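Local structure of sulfur oxidation protein soxB (2WDD) at residues Y45-I53 / L370-Y378; E240-R251 / L272-D280. The protein probably hydrolyses the sulfur-sulfur bond of cysteine S-thiosulfonate in the Sox sulfur oxidation pathway, as a manganese-containing member of the 5'-nucleotidase family. All coordinates share one frame; numbering follows the deposited sequence.

Contact 1 of 2, residues Y45-I53 / L370-Y378; sequences YFMEPPNLI and LLYKRDTLY
The D375 carboxylate faces N51, its OD2 gripped by L377 N in an Asx turn, by Y378 N to complete the Asx motif, and by the Y555 hydroxyl. D375 OD1 is met on its syn side by N51 ND2 in a nearly straight hydrogen bond at 2.8 Å, amide and carboxylate planes 85° apart. With an alanine in place of D375, the L377 and Y378 NH groups and N51 ND2 would probably be left without their carboxylate partner and the turn freer to unwind. T376 extends the seam: its N donates to N51 O at 3.1 Å from above the carbonyl plane, and its OG1 receives I53 N at 2.9 Å. Two irregular loops, one following strand 29-34 and one leading into helix 380-392 of the 5'-nucleotidase C-terminal region, are thereby zipped together. R374, in one of its two conformers, lays one guanidinium face on the P49 ring, P49 CD 3.8 Å from R374 NH2, while NH1 pairs with D465; its side chain nears the manganese ligand H288. M47, bent at chi3 (87°), puts CE over one face of the Y372 ring, 4.0 Å from the centroid, a CH-pi contact. I53 CD1 meets L377 CD1 at 3.5 Å.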
loop_
_atom_site.group_PDB
_atom_site.type_symbol
_atom_site.label_atom_id
_atom_site.label_comp_id
_atom_site.label_asym_id
_atom_site.label_seq_id
_atom_site.Cartn_x
_atom_site.Cartn_y
_atom_site.Cartn_z
ATOM N N TYR A 45 -10.230 -0.817 -10.103
ATOM C CA TYR A 45 -10.930 -1.405 -8.968
ATOM C C TYR A 45 -9.906 -1.860 -7.961
ATOM O O TYR A 45 -8.821 -2.282 -8.333
ATOM C CB TYR A 45 -11.805 -2.561 -9.426
ATOM C CG TYR A 45 -12.812 -2.130 -10.463
ATOM C CD1 TYR A 45 -14.037 -1.582 -10.089
ATOM C CD2 TYR A 45 -12.504 -2.200 -11.817
ATOM C CE1 TYR A 45 -14.950 -1.153 -11.049
ATOM C CE2 TYR A 45 -13.413 -1.775 -12.784
ATOM C CZ TYR A 45 -14.640 -1.280 -12.390
ATOM O OH TYR A 45 -15.538 -0.856 -13.350
ATOM N N PHE A 46 -10.242 -1.749 -6.676
ATOM C CA PHE A 46 -9.308 -2.137 -5.619
ATOM C C PHE A 46 -10.086 -2.648 -4.410
ATOM O O PHE A 46 -10.615 -1.859 -3.618
ATOM C CB PHE A 46 -8.436 -0.939 -5.222
ATOM C CG PHE A 46 -7.267 -1.296 -4.331
ATOM C CD1 PHE A 46 -6.017 -1.579 -4.872
ATOM C CD2 PHE A 46 -7.413 -1.323 -2.952
ATOM C CE1 PHE A 46 -4.945 -1.892 -4.054
ATOM C CE2 PHE A 46 -6.347 -1.652 -2.127
ATOM C CZ PHE A 46 -5.110 -1.936 -2.681
ATOM N N MET A 47 -10.158 -3.972 -4.286
ATOM C CA MET A 47 -10.875 -4.603 -3.190
ATOM C C MET A 47 -10.002 -4.733 -1.951
ATOM O O MET A 47 -8.828 -5.100 -2.043
ATOM C CB MET A 47 -11.335 -5.998 -3.619
ATOM C CG MET A 47 -12.233 -6.681 -2.601
ATOM S SD MET A 47 -12.662 -8.356 -3.115
ATOM C CE MET A 47 -11.253 -9.216 -2.430
ATOM N N GLU A 48 -10.598 -4.488 -0.786
ATOM C CA GLU A 48 -9.888 -4.689 0.466
ATOM C C GLU A 48 -9.683 -6.180 0.708
ATOM O O GLU A 48 -10.363 -7.026 0.123
ATOM C CB GLU A 48 -10.646 -4.053 1.636
ATOM C CG GLU A 48 -10.727 -2.535 1.507
ATOM C CD GLU A 48 -9.355 -1.872 1.552
ATOM O OE1 GLU A 48 -8.552 -2.200 2.450
ATOM O OE2 GLU A 48 -9.060 -1.059 0.655
ATOM N N PRO A 49 -8.735 -6.527 1.589
ATOM C CA PRO A 49 -8.428 -7.938 1.825
ATOM C C PRO A 49 -9.557 -8.708 2.469
ATOM O O PRO A 49 -10.210 -8.212 3.388
ATOM C CB PRO A 49 -7.253 -7.893 2.809
ATOM C CG PRO A 49 -7.297 -6.523 3.428
ATOM C CD PRO A 49 -7.833 -5.623 2.324
ATOM N N PRO A 50 -9.733 -9.966 2.072
ATOM C CA PRO A 50 -10.743 -10.781 2.751
ATOM C C PRO A 50 -10.255 -11.200 4.150
ATOM O O PRO A 50 -11.074 -11.514 5.022
ATOM C CB PRO A 50 -10.907 -12.006 1.837
ATOM C CG PRO A 50 -10.248 -11.655 0.552
ATOM C CD PRO A 50 -9.255 -10.559 0.813
ATOM N N ASN A 51 -8.936 -11.203 4.373
ATOM C CA ASN A 51 -8.409 -11.578 5.690
ATOM C C ASN A 51 -7.242 -10.700 6.077
ATOM O O ASN A 51 -6.387 -10.384 5.234
ATOM C CB ASN A 51 -7.900 -13.024 5.719
ATOM C CG ASN A 51 -8.948 -14.017 5.287
ATOM O OD1 ASN A 51 -9.717 -14.531 6.108
ATOM N ND2 ASN A 51 -8.988 -14.297 3.987
ATOM N N LEU A 52 -7.228 -10.329 7.356
ATOM C CA LEU A 52 -6.110 -9.615 7.980
ATOM C C LEU A 52 -5.903 -10.362 9.296
ATOM O O LEU A 52 -6.393 -9.958 10.353
ATOM C CB LEU A 52 -6.414 -8.138 8.209
ATOM C CG LEU A 52 -6.388 -7.254 6.956
ATOM C CD1 LEU A 52 -6.892 -5.847 7.310
ATOM C CD2 LEU A 52 -4.953 -7.185 6.412
ATOM N N ILE A 53 -5.247 -11.508 9.190
ATOM C CA ILE A 53 -5.044 -12.396 10.322
ATOM C C ILE A 53 -4.056 -11.837 11.326
ATOM O O ILE A 53 -3.004 -11.314 10.963
ATOM C CB ILE A 53 -4.636 -13.786 9.830
ATOM C CG1 ILE A 53 -5.748 -14.368 8.961
ATOM C CG2 ILE A 53 -4.260 -14.704 10.992
ATOM C CD1 ILE A 53 -5.293 -15.515 8.066
ATOM N N LEU A 370 -13.127 -12.895 -10.552
ATOM C CA LEU A 370 -12.441 -11.840 -9.813
ATOM C C LEU A 370 -10.990 -12.162 -9.511
ATOM O O LEU A 370 -10.700 -13.181 -8.886
ATOM C CB LEU A 370 -13.141 -11.655 -8.469
ATOM C CG LEU A 370 -12.675 -10.456 -7.633
ATOM C CD1 LEU A 370 -13.057 -9.159 -8.323
ATOM C CD2 LEU A 370 -13.289 -10.545 -6.224
ATOM N N LEU A 371 -10.092 -11.263 -9.900
ATOM C CA LEU A 371 -8.671 -11.400 -9.578
ATOM C C LEU A 371 -8.351 -10.300 -8.557
ATOM O O LEU A 371 -8.440 -9.108 -8.862
ATOM C CB LEU A 371 -7.798 -11.220 -10.829
ATOM C CG LEU A 371 -7.946 -12.329 -11.873
ATOM C CD1 LEU A 371 -7.149 -11.987 -13.138
ATOM C CD2 LEU A 371 -7.460 -13.670 -11.269
ATOM N N TYR A 372 -8.049 -10.710 -7.328
ATOM C CA TYR A 372 -7.717 -9.753 -6.270
ATOM C C TYR A 372 -6.333 -10.105 -5.737
ATOM O O TYR A 372 -5.870 -11.239 -5.882
ATOM C CB TYR A 372 -8.760 -9.767 -5.138
ATOM C CG TYR A 372 -8.912 -11.105 -4.441
ATOM C CD1 TYR A 372 -8.200 -11.390 -3.279
ATOM C CD2 TYR A 372 -9.761 -12.088 -4.946
ATOM C CE1 TYR A 372 -8.369 -12.595 -2.609
ATOM C CE2 TYR A 372 -9.915 -13.298 -4.302
ATOM C CZ TYR A 372 -9.193 -13.565 -3.148
ATOM O OH TYR A 372 -9.349 -14.764 -2.492
ATOM N N LYS A 373 -5.689 -9.121 -5.122
ATOM C CA LYS A 373 -4.328 -9.270 -4.633
ATOM C C LYS A 373 -4.153 -9.282 -3.120
ATOM O O LYS A 373 -3.354 -10.051 -2.589
ATOM C CB LYS A 373 -3.474 -8.118 -5.189
ATOM C CG LYS A 373 -2.095 -7.988 -4.535
ATOM C CD LYS A 373 -1.137 -9.024 -5.117
ATOM C CE LYS A 373 0.214 -9.044 -4.393
ATOM N NZ LYS A 373 1.227 -9.776 -5.219
ATOM N N ARG A 374 -4.858 -8.404 -2.419
ATOM C CA ARG A 374 -4.662 -8.270 -0.981
ATOM C C ARG A 374 -5.281 -9.354 -0.113
ATOM O O ARG A 374 -6.441 -9.719 -0.299
ATOM C CB ARG A 374 -5.099 -6.887 -0.502
ATOM C CG ARG A 374 -4.267 -5.744 -1.068
ATOM C CD ARG A 374 -3.867 -4.767 0.026
ATOM N NE ARG A 374 -3.383 -5.459 1.217
ATOM C CZ ARG A 374 -3.673 -5.094 2.463
ATOM N NH1 ARG A 374 -3.184 -5.783 3.483
ATOM N NH2 ARG A 374 -4.426 -4.028 2.691
ATOM N N ASP A 375 -4.488 -9.845 0.840
ATOM C CA ASP A 375 -4.916 -10.861 1.797
ATOM C C ASP A 375 -3.705 -11.240 2.639
ATOM O O ASP A 375 -2.576 -11.170 2.165
ATOM C CB ASP A 375 -5.435 -12.123 1.093
ATOM C CG ASP A 375 -6.045 -13.122 2.073
ATOM O OD1 ASP A 375 -7.115 -12.785 2.616
ATOM O OD2 ASP A 375 -5.437 -14.184 2.368
ATOM N N THR A 376 -3.917 -11.719 3.857
ATOM C CA THR A 376 -2.746 -12.150 4.627
ATOM C C THR A 376 -1.998 -13.287 3.925
ATOM O O THR A 376 -0.764 -13.333 3.945
ATOM C CB THR A 376 -3.172 -12.632 6.023
ATOM O OG1 THR A 376 -3.856 -11.576 6.700
ATOM C CG2 THR A 376 -1.944 -13.069 6.850
ATOM N N LEU A 377 -2.748 -14.241 3.376
ATOM C CA LEU A 377 -2.170 -15.486 2.910
ATOM C C LEU A 377 -2.288 -15.904 1.463
ATOM O O LEU A 377 -1.444 -16.671 0.976
ATOM C CB LEU A 377 -2.761 -16.638 3.742
ATOM C CG LEU A 377 -2.628 -16.491 5.261
ATOM C CD1 LEU A 377 -3.429 -17.596 5.944
ATOM C CD2 LEU A 377 -1.154 -16.558 5.669
ATOM N N TYR A 378 -3.393 -15.542 0.821
ATOM C CA TYR A 378 -3.686 -16.099 -0.485
ATOM C C TYR A 378 -4.518 -15.141 -1.325
ATOM O O TYR A 378 -5.379 -14.442 -0.813
ATOM C CB TYR A 378 -4.486 -17.403 -0.286
ATOM C CG TYR A 378 -5.133 -17.922 -1.552
ATOM C CD1 TYR A 378 -4.444 -18.763 -2.407
ATOM C CD2 TYR A 378 -6.431 -17.556 -1.889
ATOM C CE1 TYR A 378 -5.011 -19.191 -3.602
ATOM C CE2 TYR A 378 -7.010 -17.973 -3.090
ATOM C CZ TYR A 378 -6.295 -18.806 -3.927
ATOM O OH TYR A 378 -6.858 -19.229 -5.110
HETATM O O HOH W 1 -7.974 -8.029 -2.189
#

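Contact 2 of 2, residues E240-R251 / L272-D280; sequences ERRLQEAVDKAR and LAERIRGID
The R277 guanidinium has the Q244 amide stacked on one face, the planes 11° apart with NE2 3.5 Å above, and the D248 carboxylate at its edge. D248 OD2 uses its syn lone pair to take R277 NH1 at 3.0 Å in a salt bridge. Helix 240-252 packs against the turn between helix 266-273 and strand 281-284, in two successive beta-alpha-beta crossovers linking parallel strands 210-217, 257-262 and 281-284. Q244, bent at chi2 (63°), pairs its amide with both backbone polar atoms of R277: OE1 accepts R277 N at 2.8 Å and NE2 donates to R277 O at 3.0 Å, both on in-plane lone pairs. Water 2 bridges Q244 OE1 to R275 O. Behind these polar groups L243 CD2 packs on I276 CG1 and L272 CD1, and V247 CG2 on I279 CG1. E240 OE2 lies at the edge of the R275 guanidinium, in one of its two conformers a salt bridge 3.6 Å from R275 NE. A CB on G278 would clash with V247 CG1. R251 donates NH2 to G278 O at 2.9 Å, and the same NH2 forms a salt bridge, its hydrogen bond weak, at 2.7 Å from D280 OD2, which also accepts V258 N.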
loop_
_atom_site.group_PDB
_atom_site.type_symbol
_atom_site.label_atom_id
_atom_site.label_comp_id
_atom_site.label_asym_id
_atom_site.label_seq_id
_atom_site.Cartn_x
_atom_site.Cartn_y
_atom_site.Cartn_z
ATOM N N GLU A 240 13.477 7.243 17.762
ATOM C CA GLU A 240 12.530 7.872 18.679
ATOM C C GLU A 240 13.023 9.188 19.269
ATOM O O GLU A 240 12.255 10.136 19.410
ATOM C CB GLU A 240 12.120 6.900 19.782
ATOM C CG GLU A 240 11.361 5.692 19.260
ATOM C CD GLU A 240 10.815 4.824 20.367
ATOM O OE1 GLU A 240 11.594 4.051 20.957
ATOM O OE2 GLU A 240 9.602 4.905 20.638
ATOM N N ARG A 241 14.311 9.244 19.596
ATOM C CA ARG A 241 14.911 10.457 20.143
ATOM C C ARG A 241 14.801 11.614 19.158
ATOM O O ARG A 241 14.322 12.694 19.501
ATOM C CB ARG A 241 16.389 10.204 20.467
ATOM C CG ARG A 241 16.871 10.818 21.770
ATOM C CD ARG A 241 18.393 10.913 21.789
ATOM N NE ARG A 241 18.880 11.893 20.821
ATOM C CZ ARG A 241 19.346 11.588 19.613
ATOM N NH1 ARG A 241 19.405 10.323 19.220
ATOM N NH2 ARG A 241 19.756 12.552 18.798
ATOM N N ARG A 242 15.262 11.385 17.932
ATOM C CA ARG A 242 15.222 12.401 16.890
ATOM C C ARG A 242 13.779 12.836 16.608
ATOM O O ARG A 242 13.514 14.010 16.355
ATOM C CB ARG A 242 15.894 11.881 15.613
ATOM C CG ARG A 242 16.501 12.962 14.731
ATOM C CD ARG A 242 16.943 12.421 13.368
ATOM N NE ARG A 242 18.179 11.637 13.429
ATOM C CZ ARG A 242 19.405 12.153 13.397
ATOM N NH1 ARG A 242 19.579 13.467 13.345
ATOM N NH2 ARG A 242 20.464 11.352 13.427
ATOM N N LEU A 243 12.851 11.880 16.645
ATOM C CA LEU A 243 11.442 12.196 16.403
ATOM C C LEU A 243 10.913 13.080 17.528
ATOM O O LEU A 243 10.250 14.085 17.274
ATOM C CB LEU A 243 10.608 10.912 16.297
ATOM C CG LEU A 243 9.101 11.119 16.059
ATOM C CD1 LEU A 243 8.810 12.034 14.869
ATOM C CD2 LEU A 243 8.396 9.765 15.896
ATOM N N GLN A 244 11.207 12.693 18.766
ATOM C CA GLN A 244 10.770 13.460 19.935
ATOM C C GLN A 244 11.339 14.871 19.926
ATOM O O GLN A 244 10.641 15.832 20.238
ATOM C CB GLN A 244 11.164 12.758 21.232
ATOM C CG GLN A 244 10.630 13.455 22.492
ATOM C CD GLN A 244 9.107 13.469 22.561
ATOM O OE1 GLN A 244 8.488 12.495 22.994
ATOM N NE2 GLN A 244 8.500 14.584 22.158
ATOM N N GLU A 245 12.612 15.006 19.566
ATOM C CA GLU A 245 13.232 16.319 19.522
ATOM C C GLU A 245 12.632 17.187 18.416
ATOM O O GLU A 245 12.479 18.396 18.573
ATOM C CB GLU A 245 14.752 16.179 19.411
ATOM C CG GLU A 245 15.326 15.359 20.566
ATOM C CD GLU A 245 16.841 15.280 20.569
ATOM O OE1 GLU A 245 17.480 15.884 19.683
ATOM O OE2 GLU A 245 17.391 14.608 21.469
ATOM N N ALA A 246 12.237 16.555 17.313
ATOM C CA ALA A 246 11.617 17.287 16.218
ATOM C C ALA A 246 10.253 17.826 16.665
ATOM O O ALA A 246 9.897 18.973 16.388
ATOM C CB ALA A 246 11.469 16.387 14.988
ATOM N N VAL A 247 9.480 16.980 17.336
ATOM C CA VAL A 247 8.172 17.382 17.836
ATOM C C VAL A 247 8.333 18.527 18.840
ATOM O O VAL A 247 7.642 19.541 18.747
ATOM C CB VAL A 247 7.424 16.199 18.461
ATOM C CG1 VAL A 247 6.194 16.690 19.244
ATOM C CG2 VAL A 247 7.036 15.180 17.392
ATOM N N ASP A 248 9.278 18.363 19.763
ATOM C CA ASP A 248 9.560 19.385 20.772
ATOM C C ASP A 248 10.014 20.694 20.123
ATOM O O ASP A 248 9.577 21.785 20.516
ATOM C CB ASP A 248 10.618 18.889 21.764
ATOM C CG ASP A 248 10.092 17.789 22.687
ATOM O OD1 ASP A 248 8.857 17.645 22.805
ATOM O OD2 ASP A 248 10.914 17.080 23.310
ATOM N N LYS A 249 10.891 20.588 19.129
ATOM C CA LYS A 249 11.401 21.773 18.452
ATOM C C LYS A 249 10.291 22.548 17.754
ATOM O O LYS A 249 10.219 23.773 17.854
ATOM C CB LYS A 249 12.515 21.403 17.469
ATOM C CG LYS A 249 13.202 22.603 16.828
ATOM C CD LYS A 249 14.306 22.161 15.875
ATOM C CE LYS A 249 14.804 23.324 15.030
ATOM N NZ LYS A 249 15.871 22.901 14.082
ATOM N N ALA A 250 9.405 21.838 17.058
ATOM C CA ALA A 250 8.295 22.496 16.385
ATOM C C ALA A 250 7.481 23.294 17.407
ATOM O O ALA A 250 7.044 24.410 17.132
ATOM C CB ALA A 250 7.406 21.464 15.689
ATOM N N ARG A 251 7.263 22.700 18.575
ATOM C CA ARG A 251 6.492 23.360 19.628
ATOM C C ARG A 251 7.239 24.554 20.211
ATOM O O ARG A 251 6.638 25.583 20.515
ATOM C CB ARG A 251 6.092 22.359 20.709
ATOM C CG ARG A 251 4.870 21.522 20.315
ATOM C CD ARG A 251 4.479 20.507 21.389
ATOM N NE ARG A 251 3.432 19.603 20.909
ATOM C CZ ARG A 251 2.181 19.975 20.665
ATOM N NH1 ARG A 251 1.805 21.229 20.876
ATOM N NH2 ARG A 251 1.305 19.095 20.204
ATOM N N LEU A 272 4.135 4.301 18.484
ATOM C CA LEU A 272 4.775 5.596 18.692
ATOM C C LEU A 272 3.868 6.566 19.447
ATOM O O LEU A 272 4.348 7.391 20.230
ATOM C CB LEU A 272 5.200 6.214 17.361
ATOM C CG LEU A 272 6.348 5.500 16.643
ATOM C CD1 LEU A 272 6.558 6.114 15.265
ATOM C CD2 LEU A 272 7.634 5.580 17.477
ATOM N N ALA A 273 2.562 6.469 19.210
ATOM C CA ALA A 273 1.602 7.334 19.887
ATOM C C ALA A 273 1.667 7.137 21.403
ATOM O O ALA A 273 1.356 8.047 22.172
ATOM C CB ALA A 273 0.190 7.071 19.378
ATOM N N GLU A 274 2.075 5.949 21.832
ATOM C CA GLU A 274 2.184 5.642 23.257
ATOM C C GLU A 274 3.591 5.893 23.788
ATOM O O GLU A 274 3.848 5.719 24.976
ATOM C CB GLU A 274 1.819 4.181 23.515
ATOM C CG GLU A 274 0.441 3.771 23.022
ATOM C CD GLU A 274 0.087 2.350 23.414
ATOM O OE1 GLU A 274 0.970 1.471 23.330
ATOM O OE2 GLU A 274 -1.071 2.113 23.813
ATOM N N ARG A 275 4.512 6.272 22.908
ATOM C CA ARG A 275 5.906 6.476 23.305
ATOM C C ARG A 275 6.396 7.911 23.146
ATOM O O ARG A 275 7.253 8.370 23.909
ATOM C CB ARG A 275 6.823 5.527 22.529
ATOM C CG ARG A 275 6.539 4.049 22.769
ATOM C CD ARG A 275 7.785 3.200 22.547
ATOM N NE ARG A 275 7.568 2.137 21.567
ATOM C CZ ARG A 275 6.876 1.027 21.806
ATOM N NH1 ARG A 275 6.734 0.112 20.856
ATOM N NH2 ARG A 275 6.314 0.836 22.992
ATOM N N ILE A 276 5.877 8.600 22.133
ATOM C CA ILE A 276 6.261 9.978 21.840
ATOM C C ILE A 276 5.244 10.940 22.430
ATOM O O ILE A 276 4.034 10.728 22.303
ATOM C CB ILE A 276 6.354 10.202 20.306
ATOM C CG1 ILE A 276 7.263 9.158 19.655
ATOM C CG2 ILE A 276 6.791 11.624 19.975
ATOM C CD1 ILE A 276 8.732 9.321 19.997
ATOM N N ARG A 277 5.737 12.011 23.051
ATOM C CA ARG A 277 4.870 13.036 23.629
ATOM C C ARG A 277 4.623 14.119 22.593
ATOM O O ARG A 277 5.554 14.554 21.920
ATOM C CB ARG A 277 5.574 13.756 24.794
ATOM C CG ARG A 277 5.983 12.928 25.986
ATOM C CD ARG A 277 6.787 13.805 26.954
ATOM N NE ARG A 277 8.148 14.058 26.478
ATOM C CZ ARG A 277 8.535 15.158 25.837
ATOM N NH1 ARG A 277 9.793 15.288 25.445
ATOM N NH2 ARG A 277 7.670 16.130 25.580
ATOM N N GLY A 278 3.401 14.632 22.521
ATOM C CA GLY A 278 3.130 15.780 21.680
ATOM C C GLY A 278 2.659 15.601 20.253
ATOM O O GLY A 278 2.548 16.588 19.522
ATOM N N ILE A 279 2.393 14.365 19.838
ATOM C CA ILE A 279 1.864 14.157 18.493
ATOM C C ILE A 279 0.347 14.145 18.647
ATOM O O ILE A 279 -0.196 13.295 19.348
ATOM C CB ILE A 279 2.349 12.849 17.848
ATOM C CG1 ILE A 279 3.877 12.859 17.712
ATOM C CG2 ILE A 279 1.692 12.692 16.495
ATOM C CD1 ILE A 279 4.440 11.610 17.058
ATOM N N ASP A 280 -0.326 15.094 18.013
ATOM C CA ASP A 280 -1.772 15.210 18.140
ATOM C C ASP A 280 -2.548 14.372 17.140
ATOM O O ASP A 280 -3.628 13.872 17.440
ATOM C CB ASP A 280 -2.194 16.672 18.052
ATOM C CG ASP A 280 -1.495 17.530 19.090
ATOM O OD1 ASP A 280 -1.526 17.148 20.284
ATOM O OD2 ASP A 280 -0.822 18.509 18.697
HETATM O O HOH W 2 9.706 9.809 23.725
#

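From the N terminus the chain runs through strand 29-34 into the loop 45-53, which meets 370-378 more than three hundred residues later to complete contact 1. Within that long excursion lie the manganese ligands D132, H163, H263, H286 and H288, and also contact 2, a short closure of 20 residues in which helix 240-252 returns through strand 257-262 and helix 266-273 to 272-280. Contact 2 is therefore local and nested, whereas contact 1 ties the early metal-binding part to the C-terminal region that follows strand 365-367. The two lie on opposite sides of the chain's centre, centres 34 Å apart, nearest atoms about 18 Å apart, and do not touch.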